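Local coordinates for glycosylation Associate Protein 3 (Streptococcus agalactiae serotype V, PDB 6OYC), which forms a complex with glycosylation-associated proteins 1 and 2 and probably helps in the glycosylation and secretion of proteins through the accessory Sec pathway, at residues H291-V295 and H313-L317; N252-A256 and S305-G310; L168-K172 and S197-L203. The contacts are given in a common frame with arbitrary orientation. Residue numbers count along the deposited sequence, not the author numbering.

Contact 1: H291-V295 and H313-L317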
ATOM      1  N   HIS C 291      -2.018  17.992 -14.842  1.00 37.70           N
ATOM      2  CA  HIS C 291      -3.006  16.949 -14.585  1.00 38.91           C
ATOM      3  C   HIS C 291      -3.395  16.261 -15.884  1.00 39.43           C
ATOM      4  O   HIS C 291      -3.744  16.925 -16.859  1.00 42.39           O
ATOM      5  CB  HIS C 291      -4.247  17.545 -13.927  1.00 37.84           C
ATOM      6  CG  HIS C 291      -3.935  18.437 -12.771  1.00 42.90           C
ATOM      7  ND1 HIS C 291      -4.158  18.062 -11.461  1.00 44.58           N
ATOM      8  CD2 HIS C 291      -3.408  19.683 -12.726  1.00 37.74           C
ATOM      9  CE1 HIS C 291      -3.791  19.046 -10.660  1.00 44.51           C
ATOM     10  NE2 HIS C 291      -3.325  20.037 -11.403  1.00 45.19           N
ATOM     11  N   TYR C 292      -3.361  14.937 -15.893  1.00 39.44           N
ATOM     12  CA  TYR C 292      -3.764  14.175 -17.066  1.00 40.90           C
ATOM     13  C   TYR C 292      -4.778  13.110 -16.660  1.00 40.27           C
ATOM     14  O   TYR C 292      -4.966  12.820 -15.477  1.00 39.72           O
ATOM     15  CB  TYR C 292      -2.550  13.532 -17.745  1.00 42.16           C
ATOM     16  CG  TYR C 292      -1.936  12.392 -16.964  1.00 44.06           C
ATOM     17  CD1 TYR C 292      -1.084  12.635 -15.879  1.00 40.54           C
ATOM     18  CD2 TYR C 292      -2.212  11.067 -17.305  1.00 41.78           C
ATOM     19  CE1 TYR C 292      -0.520  11.580 -15.169  1.00 38.69           C
ATOM     20  CE2 TYR C 292      -1.669  10.026 -16.609  1.00 41.79           C
ATOM     21  CZ  TYR C 292      -0.826  10.274 -15.538  1.00 42.44           C
ATOM     22  OH  TYR C 292      -0.288   9.202 -14.845  1.00 39.57           O
ATOM     23  N   GLY C 293      -5.437  12.521 -17.653  1.00 40.28           N
ATOM     24  CA  GLY C 293      -6.272  11.352 -17.429  1.00 38.85           C
ATOM     25  C   GLY C 293      -7.749  11.678 -17.343  1.00 38.93           C
ATOM     26  O   GLY C 293      -8.197  12.799 -17.576  1.00 41.13           O
ATOM     27  N   LEU C 294      -8.512  10.661 -16.943  1.00 46.02           N
ATOM     28  CA  LEU C 294      -9.970  10.720 -16.993  1.00 46.27           C
ATOM     29  C   LEU C 294     -10.594  11.514 -15.851  1.00 43.44           C
ATOM     30  O   LEU C 294     -11.677  12.081 -16.036  1.00 47.60           O
ATOM     31  CB  LEU C 294     -10.535   9.301 -16.978  1.00 46.56           C
ATOM     32  CG  LEU C 294     -10.008   8.510 -18.163  1.00 47.97           C
ATOM     33  CD1 LEU C 294     -10.243   7.038 -17.980  1.00 40.10           C
ATOM     34  CD2 LEU C 294     -10.668   9.020 -19.440  1.00 54.54           C
ATOM     35  N   VAL C 295      -9.951  11.547 -14.675  1.00 38.70           N
ATOM     36  CA  VAL C 295     -10.610  12.054 -13.471  1.00 38.00           C
ATOM     37  C   VAL C 295     -11.031  13.504 -13.658  1.00 41.51           C
ATOM     38  O   VAL C 295     -12.143  13.895 -13.284  1.00 42.98           O
ATOM     39  CB  VAL C 295      -9.695  11.878 -12.239  1.00 38.83           C
ATOM     40  CG1 VAL C 295     -10.274  12.583 -11.032  1.00 33.53           C
ATOM     41  CG2 VAL C 295      -9.519  10.412 -11.914  1.00 35.64           C
ATOM     42  N   HIS C 313      -4.278   5.028 -17.282  1.00 45.12           N
ATOM     43  CA  HIS C 313      -4.374   6.392 -17.792  1.00 50.33           C
ATOM     44  C   HIS C 313      -3.065   6.906 -18.371  1.00 52.36           C
ATOM     45  O   HIS C 313      -3.055   7.993 -18.962  1.00 51.87           O
ATOM     46  CB  HIS C 313      -4.799   7.375 -16.693  1.00 43.71           C
ATOM     47  CG  HIS C 313      -6.095   7.036 -16.034  1.00 44.58           C
ATOM     48  ND1 HIS C 313      -6.618   7.791 -15.008  1.00 38.78           N
ATOM     49  CD2 HIS C 313      -6.972   6.026 -16.247  1.00 42.15           C
ATOM     50  CE1 HIS C 313      -7.762   7.262 -14.618  1.00 40.49           C
ATOM     51  NE2 HIS C 313      -7.997   6.188 -15.351  1.00 40.99           N
ATOM     52  N   LEU C 314      -1.964   6.186 -18.176  1.00 44.95           N
ATOM     53  CA  LEU C 314      -0.670   6.712 -18.597  1.00 55.87           C
ATOM     54  C   LEU C 314      -0.596   7.099 -20.079  1.00 60.32           C
ATOM     55  O   LEU C 314       0.122   8.066 -20.388  1.00 62.46           O
ATOM     56  CB  LEU C 314       0.425   5.701 -18.236  1.00 55.65           C
ATOM     57  CG  LEU C 314       0.797   5.694 -16.757  1.00 48.06           C
ATOM     58  CD1 LEU C 314       1.777   4.584 -16.452  1.00 52.14           C
ATOM     59  CD2 LEU C 314       1.362   7.049 -16.381  1.00 47.56           C
ATOM     60  N   PRO C 315      -1.284   6.434 -21.017  1.00 60.63           N
ATOM     61  CA  PRO C 315      -1.280   6.942 -22.407  1.00 64.03           C
ATOM     62  C   PRO C 315      -1.959   8.302 -22.609  1.00 64.39           C
ATOM     63  O   PRO C 315      -1.562   9.033 -23.524  1.00 72.03           O
ATOM     64  CB  PRO C 315      -1.989   5.828 -23.186  1.00 63.07           C
ATOM     65  CG  PRO C 315      -1.635   4.580 -22.404  1.00 63.64           C
ATOM     66  CD  PRO C 315      -1.686   5.012 -20.957  1.00 56.06           C
ATOM     67  N   TYR C 316      -2.954   8.688 -21.795  1.00 65.08           N
ATOM     68  CA  TYR C 316      -3.528  10.036 -21.907  1.00 64.10           C
ATOM     69  C   TYR C 316      -2.505  11.147 -21.639  1.00 68.04           C
ATOM     70  O   TYR C 316      -2.880  12.328 -21.654  1.00 66.24           O
ATOM     71  CB  TYR C 316      -4.706  10.234 -20.939  1.00 60.59           C
ATOM     72  CG  TYR C 316      -5.955   9.415 -21.209  1.00 67.59           C
ATOM     73  CD1 TYR C 316      -6.857   9.765 -22.220  1.00 72.78           C
ATOM     74  CD2 TYR C 316      -6.251   8.304 -20.423  1.00 63.07           C
ATOM     75  CE1 TYR C 316      -8.005   9.006 -22.451  1.00 69.93           C
ATOM     76  CE2 TYR C 316      -7.385   7.545 -20.637  1.00 59.92           C
ATOM     77  CZ  TYR C 316      -8.258   7.893 -21.646  1.00 71.72           C
ATOM     78  OH  TYR C 316      -9.378   7.107 -21.823  1.00 71.42           O
ATOM     79  N   LEU C 317      -1.242  10.789 -21.383  1.00 69.05           N
ATOM     80  CA  LEU C 317      -0.192  11.738 -21.015  1.00 66.74           C
ATOM     81  C   LEU C 317       0.287  12.558 -22.210  1.00 74.42           C
ATOM     82  O   LEU C 317       0.322  13.793 -22.151  1.00 79.65           O
ATOM     83  CB  LEU C 317       0.969  10.961 -20.405  1.00 62.31           C
ATOM     84  CG  LEU C 317       1.871  11.575 -19.354  1.00 55.21           C
ATOM     85  CD1 LEU C 317       1.113  12.595 -18.540  1.00 54.94           C
ATOM     86  CD2 LEU C 317       2.375  10.438 -18.498  1.00 49.86           C
TER
HETATM   87  O   HOH W   1      -7.230  10.528 -14.259  1.00 36.53           O
HETATM   88  O   HOH W   2      -4.980  13.949 -20.432  1.00 52.06           O
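How a single aromatic side chain can draw two loops together is well illustrated by Tyr-292, just past the end of strand 289-291. Its p rotamer (chi1 71°) carries the ring against the 3-10 turn at 313-316, near the end of the modelled chain. CD1 of Leu-317, a t rotamer at chi1, lies over one ring face, a CH-pi contact 3.6 Å from the centroid of the Tyr-292 ring and 21° off its normal. His-313 O approaches the ring edge, 3.4 Å from Tyr-292 CE2, while CD2 of Leu-314 comes within 3.1 Å of Tyr-292 OH. That hydroxyl is hydrogen-bonded to the backbone O of Ala-228, so the ring also reaches the loop beyond strand 223-227. The turn itself is closed by Tyr-316 N donating to His-313 O (2.9 Å).

Gly-293 adopts phi/psi of 100/-170, where a beta carbon would strike the preceding carbonyl and crowd His-313 ND1. Beyond it Leu-294, in the mt rotamer, spans two m-rotamer aromatics: its CG sits over a face of the His-313 imidazole, and its CD2 is 3.3 Å from Tyr-316 OH. No direct hydrogen bond joins the segments; two waters do so instead. One accepts from Val-295 N (2.9 Å) and pairs with His-313 ND1 (2.9 Å); the other accepts from Gly-293 N (3.2 Å) and donates to Tyr-316 O (2.9 Å). The 3-10 turn thus packs on residues just past strand 289-291, an outermost strand of the parallel sheet, at the C-terminal strand ends of the alpha/beta domain.

Contact 2: N252-A256 and S305-G310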
ATOM      1  N   ASN C 252      -2.472  12.053 -12.322  1.00 37.90           N
ATOM      2  CA  ASN C 252      -3.790  11.767 -12.879  1.00 36.65           C
ATOM      3  C   ASN C 252      -4.931  11.959 -11.876  1.00 35.81           C
ATOM      4  O   ASN C 252      -6.042  11.480 -12.127  1.00 32.04           O
ATOM      5  CB  ASN C 252      -3.826  10.348 -13.458  1.00 36.46           C
ATOM      6  CG  ASN C 252      -3.656   9.279 -12.402  1.00 37.43           C
ATOM      7  OD1 ASN C 252      -3.527   9.575 -11.213  1.00 36.68           O
ATOM      8  ND2 ASN C 252      -3.663   8.018 -12.831  1.00 34.52           N
ATOM      9  N   ASP C 253      -4.675  12.618 -10.739  1.00 35.51           N
ATOM     10  CA  ASP C 253      -5.720  13.028  -9.804  1.00 35.09           C
ATOM     11  C   ASP C 253      -6.406  11.841  -9.113  1.00 36.51           C
ATOM     12  O   ASP C 253      -7.560  11.939  -8.698  1.00 33.82           O
ATOM     13  CB  ASP C 253      -6.767  13.915 -10.494  1.00 36.03           C
ATOM     14  CG  ASP C 253      -6.162  15.192 -11.095  1.00 40.08           C
ATOM     15  OD1 ASP C 253      -5.303  15.821 -10.445  1.00 42.78           O
ATOM     16  OD2 ASP C 253      -6.545  15.570 -12.218  1.00 42.05           O
ATOM     17  N   CYS C 254      -5.728  10.709  -8.980  1.00 34.62           N
ATOM     18  CA  CYS C 254      -6.240   9.598  -8.188  1.00 35.13           C
ATOM     19  C   CYS C 254      -5.676   9.711  -6.777  1.00 38.08           C
ATOM     20  O   CYS C 254      -4.457   9.590  -6.576  1.00 36.56           O
ATOM     21  CB  CYS C 254      -5.862   8.257  -8.815  1.00 33.52           C
ATOM     22  SG  CYS C 254      -6.720   7.955 -10.358  1.00 40.44           S
ATOM     23  N   PHE C 255      -6.559   9.937  -5.806  1.00 35.01           N
ATOM     24  CA  PHE C 255      -6.155  10.286  -4.456  1.00 36.02           C
ATOM     25  C   PHE C 255      -7.020   9.567  -3.428  1.00 33.79           C
ATOM     26  O   PHE C 255      -8.200   9.295  -3.660  1.00 34.61           O
ATOM     27  CB  PHE C 255      -6.259  11.799  -4.233  1.00 35.52           C
ATOM     28  CG  PHE C 255      -5.164  12.599  -4.895  1.00 37.63           C
ATOM     29  CD1 PHE C 255      -3.827  12.396  -4.554  1.00 38.05           C
ATOM     30  CD2 PHE C 255      -5.474  13.574  -5.835  1.00 32.38           C
ATOM     31  CE1 PHE C 255      -2.826  13.146  -5.139  1.00 39.12           C
ATOM     32  CE2 PHE C 255      -4.481  14.325  -6.440  1.00 37.52           C
ATOM     33  CZ  PHE C 255      -3.151  14.114  -6.095  1.00 41.45           C
ATOM     34  N   ALA C 256      -6.419   9.266  -2.291  1.00 33.76           N
ATOM     35  CA  ALA C 256      -7.156   9.010  -1.064  1.00 35.73           C
ATOM     36  C   ALA C 256      -7.337  10.318  -0.318  1.00 35.80           C
ATOM     37  O   ALA C 256      -6.722  11.323  -0.670  1.00 35.48           O
ATOM     38  CB  ALA C 256      -6.404   7.990  -0.217  1.00 37.61           C
ATOM     39  N   SER C 305     -11.700   7.758  -6.793  1.00 30.31           N
ATOM     40  CA  SER C 305     -10.500   7.772  -7.650  1.00 34.09           C
ATOM     41  C   SER C 305      -9.368   6.895  -7.119  1.00 34.19           C
ATOM     42  O   SER C 305      -8.468   6.550  -7.899  1.00 33.37           O
ATOM     43  CB  SER C 305      -9.968   9.198  -7.869  1.00 28.59           C
ATOM     44  OG  SER C 305      -9.624   9.820  -6.641  1.00 30.27           O
ATOM     45  N   MET C 306      -9.391   6.517  -5.825  1.00 30.31           N
ATOM     46  CA  MET C 306      -8.376   5.620  -5.266  1.00 27.75           C
ATOM     47  C   MET C 306      -8.589   4.151  -5.627  1.00 30.59           C
ATOM     48  O   MET C 306      -7.708   3.331  -5.347  1.00 29.85           O
ATOM     49  CB  MET C 306      -8.324   5.748  -3.738  1.00 33.17           C
ATOM     50  CG  MET C 306      -9.460   4.995  -2.978  1.00 30.06           C
ATOM     51  SD  MET C 306     -11.079   5.747  -3.279  1.00 36.30           S
ATOM     52  CE  MET C 306     -10.890   7.330  -2.484  1.00 33.76           C
ATOM     53  N   ILE C 307      -9.724   3.775  -6.218  1.00 32.70           N
ATOM     54  CA  ILE C 307      -9.918   2.398  -6.668  1.00 35.54           C
ATOM     55  C   ILE C 307      -9.887   2.273  -8.183  1.00 36.02           C
ATOM     56  O   ILE C 307      -9.928   1.147  -8.702  1.00 36.59           O
ATOM     57  CB  ILE C 307     -11.214   1.783  -6.100  1.00 32.20           C
ATOM     58  CG1 ILE C 307     -12.435   2.402  -6.750  1.00 30.61           C
ATOM     59  CG2 ILE C 307     -11.277   1.961  -4.579  1.00 33.61           C
ATOM     60  CD1 ILE C 307     -13.736   2.143  -6.000  1.00 33.48           C
ATOM     61  N   LEU C 308      -9.802   3.384  -8.909  1.00 30.45           N
ATOM     62  CA  LEU C 308      -9.611   3.317 -10.352  1.00 33.04           C
ATOM     63  C   LEU C 308      -8.299   2.616 -10.695  1.00 35.54           C
ATOM     64  O   LEU C 308      -7.307   2.713  -9.969  1.00 34.87           O
ATOM     65  CB  LEU C 308      -9.598   4.726 -10.950  1.00 31.99           C
ATOM     66  CG  LEU C 308     -10.865   5.560 -10.747  1.00 31.74           C
ATOM     67  CD1 LEU C 308     -10.706   6.944 -11.358  1.00 28.56           C
ATOM     68  CD2 LEU C 308     -12.045   4.837 -11.343  1.00 25.08           C
ATOM     69  N   SER C 309      -8.284   1.924 -11.839  1.00 36.06           N
ATOM     70  CA  SER C 309      -7.028   1.428 -12.410  1.00 38.62           C
ATOM     71  C   SER C 309      -6.331   2.593 -13.113  1.00 39.60           C
ATOM     72  O   SER C 309      -6.262   2.681 -14.343  1.00 36.40           O
ATOM     73  CB  SER C 309      -7.276   0.268 -13.367  1.00 41.09           C
ATOM     74  OG  SER C 309      -8.087  -0.727 -12.765  1.00 40.71           O
ATOM     75  N   GLY C 310      -5.816   3.509 -12.288  1.00 36.32           N
ATOM     76  CA  GLY C 310      -5.228   4.733 -12.791  1.00 38.40           C
ATOM     77  C   GLY C 310      -4.013   4.530 -13.672  1.00 40.67           C
ATOM     78  O   GLY C 310      -3.732   5.382 -14.521  1.00 40.08           O
TER
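In parallel alpha/beta folds, loops gather at the C-terminal ends of the strands, and this contact belongs to that layer: residues 252-256 leave strand 248-251 on the way to helix 258-262 and meet the loop that follows strand 289-291. The central link is a hydrogen bond from Phe-255 N to Ser-305 OG, 3.2 Å long and nearly straight at 174°. The p rotamer of Ser-305 turns the hydroxyl to this amide, and OG has a second, weak partner in Asn-302 O.

Around this bond the packing is close. Cys-254 CB rests 3.2 Å from Ser-305 O, and Cys-254 SG makes an apolar contact with Leu-308 CD1 at 4.2 Å. Met-306, on the more exposed flank, brings CE to 3.5 Å from Phe-255 O. The Phe-255 side chain starts away from the partner loop and meets Trp-280 edge-to-face, so it ties the 252-256 loop to another part of the fold.

At the other end Gly-310 faces Asn-252 and Cys-254 so closely that a beta carbon would lie 2.9 Å from Asn-252 ND2, a clash, and 3.2 Å from Cys-254 SG. The Asn-252 amide is held by ND2 donating to Tyr-229 O and by OD1 accepting from Asn-234 ND2; within the loop, Cys-254 N donates weakly to Asn-252 OD1 (3.3 Å). The two loops, joined by the Phe-255 to Ser-305 hydrogen bond and a close approach of Gly-310, lie at the C-terminal ends of the strands of a parallel sheet whose strand order is consistent with the central part of an alpha/beta-hydrolase fold.

Contact 3: L168-K172 and S197-L203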
ATOM      1  N   LEU C 168       7.059   7.301 -10.976  1.00 42.33           N
ATOM      2  CA  LEU C 168       6.908   6.869  -9.591  1.00 42.14           C
ATOM      3  C   LEU C 168       5.985   5.653  -9.575  1.00 42.59           C
ATOM      4  O   LEU C 168       4.800   5.764  -9.905  1.00 41.68           O
ATOM      5  CB  LEU C 168       6.355   8.012  -8.743  1.00 39.83           C
ATOM      6  CG  LEU C 168       7.303   8.934  -7.961  1.00 46.33           C
ATOM      7  CD1 LEU C 168       8.524   9.310  -8.772  1.00 46.39           C
ATOM      8  CD2 LEU C 168       6.584  10.195  -7.469  1.00 39.54           C
ATOM      9  N   VAL C 169       6.522   4.493  -9.215  1.00 41.12           N
ATOM     10  CA  VAL C 169       5.791   3.234  -9.272  1.00 40.90           C
ATOM     11  C   VAL C 169       5.291   2.916  -7.865  1.00 44.74           C
ATOM     12  O   VAL C 169       6.081   2.889  -6.911  1.00 46.28           O
ATOM     13  CB  VAL C 169       6.678   2.103  -9.823  1.00 44.30           C
ATOM     14  CG1 VAL C 169       5.947   0.777  -9.780  1.00 44.53           C
ATOM     15  CG2 VAL C 169       7.143   2.426 -11.246  1.00 42.73           C
ATOM     16  N   GLU C 170       3.976   2.708  -7.724  1.00 42.09           N
ATOM     17  CA  GLU C 170       3.405   2.344  -6.433  1.00 44.38           C
ATOM     18  C   GLU C 170       4.111   1.104  -5.901  1.00 48.84           C
ATOM     19  O   GLU C 170       4.420   0.178  -6.658  1.00 48.97           O
ATOM     20  CB  GLU C 170       1.894   2.084  -6.548  1.00 42.51           C
ATOM     21  CG  GLU C 170       1.043   3.245  -7.070  1.00 36.77           C
ATOM     22  CD  GLU C 170       1.073   4.481  -6.168  1.00 40.57           C
ATOM     23  OE1 GLU C 170       0.977   5.606  -6.700  1.00 38.45           O
ATOM     24  OE2 GLU C 170       1.193   4.338  -4.927  1.00 41.81           O
ATOM     25  N   LYS C 171       4.390   1.113  -4.595  1.00 44.87           N
ATOM     26  CA  LYS C 171       5.196   0.060  -3.988  1.00 50.16           C
ATOM     27  C   LYS C 171       4.607  -1.313  -4.269  1.00 53.72           C
ATOM     28  O   LYS C 171       5.324  -2.247  -4.646  1.00 55.32           O
ATOM     29  CB  LYS C 171       5.321   0.296  -2.480  1.00 52.34           C
ATOM     30  CG  LYS C 171       6.204  -0.716  -1.752  1.00 54.83           C
ATOM     31  CD  LYS C 171       5.366  -1.555  -0.802  1.00 56.71           C
ATOM     32  CE  LYS C 171       6.195  -2.633  -0.108  1.00 60.62           C
ATOM     33  NZ  LYS C 171       5.324  -3.664   0.540  1.00 55.45           N
ATOM     34  N   LYS C 172       3.293  -1.454  -4.101  1.00 54.50           N
ATOM     35  CA  LYS C 172       2.667  -2.743  -4.354  1.00 54.25           C
ATOM     36  C   LYS C 172       2.732  -3.140  -5.822  1.00 56.06           C
ATOM     37  O   LYS C 172       2.643  -4.334  -6.127  1.00 56.70           O
ATOM     38  CB  LYS C 172       1.230  -2.722  -3.853  1.00 47.19           C
ATOM     39  CG  LYS C 172       1.136  -2.354  -2.379  1.00 50.22           C
ATOM     40  CD  LYS C 172      -0.309  -2.163  -2.004  1.00 46.11           C
ATOM     41  CE  LYS C 172      -0.504  -1.587  -0.622  1.00 48.68           C
ATOM     42  NZ  LYS C 172      -1.981  -1.372  -0.419  1.00 48.02           N
ATOM     43  N   SER C 197      11.773  -0.330   0.728  1.00 52.51           N
ATOM     44  CA  SER C 197      11.572  -0.981   2.011  1.00 57.26           C
ATOM     45  C   SER C 197      10.496  -2.065   1.914  1.00 56.89           C
ATOM     46  O   SER C 197       9.760  -2.182   0.926  1.00 57.44           O
ATOM     47  CB  SER C 197      11.211   0.044   3.089  1.00 56.30           C
ATOM     48  OG  SER C 197       9.853   0.425   3.033  1.00 54.37           O
ATOM     49  N   LEU C 198      10.422  -2.882   2.958  1.00 56.50           N
ATOM     50  CA  LEU C 198       9.437  -3.955   2.990  1.00 65.81           C
ATOM     51  C   LEU C 198       8.096  -3.512   3.545  1.00 59.79           C
ATOM     52  O   LEU C 198       7.057  -4.077   3.179  1.00 61.02           O
ATOM     53  CB  LEU C 198       9.968  -5.116   3.824  1.00 68.47           C
ATOM     54  CG  LEU C 198      11.457  -5.335   3.578  1.00 71.52           C
ATOM     55  CD1 LEU C 198      12.018  -6.337   4.572  1.00 64.14           C
ATOM     56  CD2 LEU C 198      11.687  -5.788   2.127  1.00 71.96           C
ATOM     57  N   ASN C 199       8.086  -2.503   4.398  1.00 54.86           N
ATOM     58  CA  ASN C 199       6.886  -2.081   5.102  1.00 57.49           C
ATOM     59  C   ASN C 199       6.079  -1.013   4.368  1.00 59.29           C
ATOM     60  O   ASN C 199       4.845  -1.044   4.413  1.00 57.64           O
ATOM     61  CB  ASN C 199       7.286  -1.516   6.466  1.00 58.01           C
ATOM     62  CG  ASN C 199       8.372  -2.350   7.179  1.00 66.03           C
ATOM     63  OD1 ASN C 199       9.202  -1.801   7.921  1.00 70.61           O
ATOM     64  ND2 ASN C 199       8.347  -3.675   6.980  1.00 63.39           N
ATOM     65  N   SER C 200       6.759  -0.077   3.705  1.00 52.33           N
ATOM     66  CA  SER C 200       6.226   1.256   3.446  1.00 54.46           C
ATOM     67  C   SER C 200       5.711   1.444   2.016  1.00 51.42           C
ATOM     68  O   SER C 200       6.318   0.970   1.050  1.00 50.29           O
ATOM     69  CB  SER C 200       7.297   2.311   3.748  1.00 52.36           C
ATOM     70  OG  SER C 200       6.828   3.618   3.448  1.00 47.83           O
ATOM     71  N   ASP C 201       4.598   2.172   1.893  1.00 49.24           N
ATOM     72  CA  ASP C 201       4.024   2.558   0.608  1.00 50.50           C
ATOM     73  C   ASP C 201       4.374   3.984   0.205  1.00 47.39           C
ATOM     74  O   ASP C 201       3.926   4.440  -0.852  1.00 43.29           O
ATOM     75  CB  ASP C 201       2.494   2.426   0.637  1.00 47.85           C
ATOM     76  CG  ASP C 201       2.039   0.995   0.744  1.00 57.82           C
ATOM     77  OD1 ASP C 201       1.255   0.702   1.685  1.00 59.02           O
ATOM     78  OD2 ASP C 201       2.456   0.166  -0.109  1.00 60.07           O
ATOM     79  N   SER C 202       5.122   4.710   1.032  1.00 45.15           N
ATOM     80  CA  SER C 202       5.367   6.114   0.748  1.00 46.98           C
ATOM     81  C   SER C 202       6.351   6.263  -0.398  1.00 46.02           C
ATOM     82  O   SER C 202       7.297   5.479  -0.535  1.00 44.74           O
ATOM     83  CB  SER C 202       5.910   6.839   1.975  1.00 49.08           C
ATOM     84  OG  SER C 202       6.355   8.137   1.616  1.00 48.59           O
ATOM     85  N   LEU C 203       6.116   7.277  -1.225  1.00 42.21           N
ATOM     86  CA  LEU C 203       7.053   7.650  -2.272  1.00 46.42           C
ATOM     87  C   LEU C 203       7.702   9.003  -2.005  1.00 43.32           C
ATOM     88  O   LEU C 203       8.399   9.530  -2.872  1.00 41.82           O
ATOM     89  CB  LEU C 203       6.346   7.630  -3.626  1.00 40.97           C
ATOM     90  CG  LEU C 203       5.944   6.198  -3.969  1.00 46.01           C
ATOM     91  CD1 LEU C 203       5.098   6.136  -5.236  1.00 44.40           C
ATOM     92  CD2 LEU C 203       7.185   5.328  -4.095  1.00 45.48           C
TER
HETATM   93  O   HOH W   3       3.185   3.416  -3.093  1.00 40.65           O
HETATM   94  O   HOH W   4       3.048  -2.412   1.081  1.00 45.27           O
HETATM   95  O   HOH W   5       1.758   0.783  -2.862  1.00 41.56           O
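Residues 168-172 run from the end of strand 163-168 into a short helix, with Glu-170 at the N-cap position, and the irregular loop 197-203 passes alongside. The CA atoms of Lys-171 and Asp-201 are 5.4 Å apart, whereas those of Leu-168 and Leu-203 stand at 7.4 Å. Two serines shape the loop: Ser-197 OG accepts from Ser-200 N (3.2 Å) in an ST motif, and Ser-200 OG from Ser-202 N (3.2 Å) in an ST turn.

Lys-171 reaches along this loop. Its CG lies 3.3 Å from Ser-200 O, and its NZ donates to Leu-198 O (3.2 Å). Asp-201 OD2 receives bonds from two waters, one held by Lys-171 NZ and the other by Lys-172 N, while OD1 forms a salt bridge with Lys-28. A third water accepts from Lys-171 N and donates to Glu-170 OE2 (2.9 Å) and Asp-201 O (2.6 Å); Glu-170 OE1 accepts from Gly-233 N in helix 231-243. Toward the strand, Leu-203 CD1 packs on Leu-168 CB at 4.2 Å. Adjacent parallel strands 163-168 and 191-193 thus send their following segments past each other, toward helices 171-174 and 206-218, as strand-to-helix connections of the alpha/beta domain.

Overall arrangement
All three contacts join segments that follow strands of one five-stranded parallel sheet, whose order, 191-193, 163-168, 223-227, 248-251, 289-291, is consistent with an alpha/beta-hydrolase-like core. Contacts 1 and 2 interlock: their segments alternate along the chain, their centres are about 11 Å apart, and they meet where His-291 ND1 lies 2.7 Å from Asp-253 OD1, a probable hydrogen bond, and where Val-295 CG1 packs 3.6 Å from Asp-253 O. Contact 3 closes earlier in the sequence and stands apart, its centre about 21 Å from that of contact 1 and 16 Å from that of contact 2, with nearest atoms about 7 Å away in both cases.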